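Local structure of transcriptional regulator (Aquifex aeolicus, 2EH3) at residues L8-S11 with K12-F16. The protein probably binds DNA through a helix-turn-helix domain and regulates transcription, as a member of the TetR/AcrR family. Numbering follows the deposited sequence.
Sequences LEVS and KELFF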
ATOM      1  N   LEU A   8     -14.932 -17.271 -13.107  1.00 11.42           N
ATOM      2  CA  LEU A   8     -13.993 -16.195 -12.794  1.00 10.81           C
ATOM      3  C   LEU A   8     -14.707 -14.869 -12.552  1.00 11.69           C
ATOM      4  O   LEU A   8     -14.336 -14.120 -11.636  1.00 10.96           O
ATOM      5  CB  LEU A   8     -12.967 -16.055 -13.927  1.00 11.15           C
ATOM      6  CG  LEU A   8     -11.919 -17.164 -13.890  1.00 13.28           C
ATOM      7  CD1 LEU A   8     -11.175 -17.229 -15.230  1.00 15.65           C
ATOM      8  CD2 LEU A   8     -10.957 -16.904 -12.747  1.00 15.23           C
ATOM      9  N   GLU A   9     -15.721 -14.566 -13.360  1.00 11.39           N
ATOM     10  CA  GLU A   9     -16.439 -13.302 -13.213  1.00 12.80           C
ATOM     11  C   GLU A   9     -17.215 -13.227 -11.914  1.00 13.10           C
ATOM     12  O   GLU A   9     -17.158 -12.205 -11.212  1.00 12.55           O
ATOM     13  CB  GLU A   9     -17.356 -13.058 -14.425  1.00 14.22           C
ATOM     14  CG  GLU A   9     -16.573 -12.798 -15.723  1.00 19.82           C
ATOM     15  CD  GLU A   9     -15.567 -11.656 -15.565  1.00 22.06           C
ATOM     16  OE1 GLU A   9     -15.997 -10.533 -15.204  1.00 24.64           O
ATOM     17  OE2 GLU A   9     -14.358 -11.884 -15.786  1.00 22.63           O
ATOM     18  N   VAL A  10     -17.910 -14.315 -11.578  1.00 10.86           N
ATOM     19  CA  VAL A  10     -18.679 -14.366 -10.345  1.00 12.70           C
ATOM     20  C   VAL A  10     -17.747 -14.271  -9.135  1.00 12.78           C
ATOM     21  O   VAL A  10     -18.065 -13.588  -8.159  1.00 11.37           O
ATOM     22  CB  VAL A  10     -19.504 -15.680 -10.274  1.00 13.79           C
ATOM     23  CG1 VAL A  10     -20.057 -15.899  -8.879  1.00 15.47           C
ATOM     24  CG2 VAL A  10     -20.670 -15.602 -11.276  1.00 12.58           C
ATOM     25  N   SER A  11     -16.601 -14.952  -9.204  1.00 11.62           N
ATOM     26  CA  SER A  11     -15.649 -14.978  -8.075  1.00 10.32           C
ATOM     27  C   SER A  11     -15.034 -13.591  -7.875  1.00 10.47           C
ATOM     28  O   SER A  11     -14.846 -13.141  -6.741  1.00 11.06           O
ATOM     29  CB  SER A  11     -14.545 -16.033  -8.306  1.00 11.65           C
ATOM     30  OG  SER A  11     -15.088 -17.339  -8.474  1.00 12.86           O
ATOM     31  N   LYS A  12     -14.723 -12.910  -8.963  1.00  9.90           N
ATOM     32  CA  LYS A  12     -14.163 -11.555  -8.834  1.00 10.90           C
ATOM     33  C   LYS A  12     -15.191 -10.666  -8.162  1.00 11.72           C
ATOM     34  O   LYS A  12     -14.852  -9.860  -7.285  1.00 11.10           O
ATOM     35  CB  LYS A  12     -13.785 -10.977 -10.211  1.00 12.65           C
ATOM     36  CG  LYS A  12     -12.472 -11.496 -10.741  1.00 16.06           C
ATOM     37  CD  LYS A  12     -12.031 -10.770 -12.018  1.00 18.07           C
ATOM     38  CE  LYS A  12     -12.849 -11.208 -13.196  1.00 19.82           C
ATOM     39  NZ  LYS A  12     -12.107 -10.957 -14.482  1.00 20.42           N
ATOM     40  N   GLU A  13     -16.457 -10.820  -8.548  1.00 11.05           N
ATOM     41  CA  GLU A  13     -17.506 -10.015  -7.944  1.00 12.57           C
ATOM     42  C   GLU A  13     -17.664 -10.292  -6.450  1.00 11.02           C
ATOM     43  O   GLU A  13     -17.673  -9.339  -5.652  1.00 11.11           O
ATOM     44  CB  GLU A  13     -18.850 -10.272  -8.646  1.00 13.18           C
ATOM     45  CG  GLU A  13     -18.984  -9.523  -9.969  1.00 23.22           C
ATOM     46  CD  GLU A  13     -18.720  -8.030  -9.805  1.00 25.29           C
ATOM     47  OE1 GLU A  13     -19.210  -7.439  -8.805  1.00 30.10           O
ATOM     48  OE2 GLU A  13     -18.032  -7.451 -10.674  1.00 31.15           O
ATOM     49  N   LEU A  14     -17.767 -11.564  -6.072  1.00 11.52           N
ATOM     50  CA  LEU A  14     -17.939 -11.894  -4.662  1.00 11.07           C
ATOM     51  C   LEU A  14     -16.708 -11.538  -3.826  1.00 10.99           C
ATOM     52  O   LEU A  14     -16.852 -11.026  -2.730  1.00 10.51           O
ATOM     53  CB  LEU A  14     -18.287 -13.378  -4.468  1.00 12.16           C
ATOM     54  CG  LEU A  14     -19.650 -13.731  -5.050  1.00 12.27           C
ATOM     55  CD1 LEU A  14     -19.918 -15.187  -4.762  1.00 15.71           C
ATOM     56  CD2 LEU A  14     -20.745 -12.816  -4.462  1.00 15.71           C
ATOM     57  N   PHE A  15     -15.501 -11.818  -4.326  1.00  9.62           N
ATOM     58  CA  PHE A  15     -14.297 -11.473  -3.555  1.00 10.11           C
ATOM     59  C   PHE A  15     -14.209  -9.953  -3.368  1.00  9.45           C
ATOM     60  O   PHE A  15     -13.778  -9.478  -2.315  1.00 11.44           O
ATOM     61  CB  PHE A  15     -13.023 -11.958  -4.252  1.00 10.85           C
ATOM     62  CG  PHE A  15     -12.882 -13.461  -4.334  1.00 10.47           C
ATOM     63  CD1 PHE A  15     -13.587 -14.312  -3.477  1.00 12.80           C
ATOM     64  CD2 PHE A  15     -12.000 -14.024  -5.256  1.00 10.84           C
ATOM     65  CE1 PHE A  15     -13.397 -15.711  -3.539  1.00 12.30           C
ATOM     66  CE2 PHE A  15     -11.808 -15.420  -5.322  1.00 10.65           C
ATOM     67  CZ  PHE A  15     -12.506 -16.258  -4.458  1.00 11.37           C
ATOM     68  N   PHE A  16     -14.565  -9.185  -4.400  1.00  9.71           N
ATOM     69  CA  PHE A  16     -14.556  -7.725  -4.319  1.00 10.68           C
ATOM     70  C   PHE A  16     -15.546  -7.260  -3.252  1.00 11.12           C
ATOM     71  O   PHE A  16     -15.226  -6.433  -2.390  1.00 12.38           O
ATOM     72  CB  PHE A  16     -14.938  -7.119  -5.680  1.00 12.00           C
ATOM     73  CG  PHE A  16     -15.110  -5.623  -5.664  1.00 12.00           C
ATOM     74  CD1 PHE A  16     -14.020  -4.790  -5.475  1.00 12.52           C
ATOM     75  CD2 PHE A  16     -16.370  -5.056  -5.825  1.00 12.82           C
ATOM     76  CE1 PHE A  16     -14.177  -3.406  -5.445  1.00 14.66           C
ATOM     77  CE2 PHE A  16     -16.537  -3.684  -5.800  1.00 13.68           C
ATOM     78  CZ  PHE A  16     -15.439  -2.853  -5.609  1.00 14.45           C
TER
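The F15 ring carries the backbone oxygen of S11 over one of its faces, with S11 O 3.1 Å from F15 CG. Over the same face, S11 CB lies 4.1 Å from F15 CE2. That same oxygen takes the F15 N-H at 2.8 Å from F15 N, a nearly straight bond, so the carbonyl that accepts the backbone bond also lies against the ring of the residue four places on. The other flat group, the E9 carboxylate, reaches forward along the helix to K12. With the E9 chain bent at chi2 (-54°), its OE2 reaches K12 NZ at 2.8 Å in a salt bridge; the ammonium comes in on the syn side, 28° out of the carboxylate plane. K12 gets there side by side with E9: its chain bends at chi3 (-74°), and its CG passes 3.3 Å from L8 O, which also accepts the K12 backbone N-H. With an alanine in place of this lysine, the E9 carboxylate would probably lose its cationic mate, its negative charge less balanced and the group freer to turn. One helical turn separates V10 from L14, whose methyls V10 CG1 and L14 CD1 lie alongside each other at 4.2 Å. S11 OG hydrogen-bonds to I7 O, a turn back, which settles the hydroxyl within the helix. All of this belongs to helix 3-18 of the TetR-family DNA-binding domain, and its side chains reach three neighbours: L8, S11 and K12 pack on helix 46-67, V10, S11 and L14 on helix 25-32, and K12, F15 and F16 on helix 88-99, where the F16 ring meets Y92 edge-to-face. Helix 3-18 thus packs against helix 25-32, part of the predicted helix-turn-helix, as well as against helices 46-67 and 88-99.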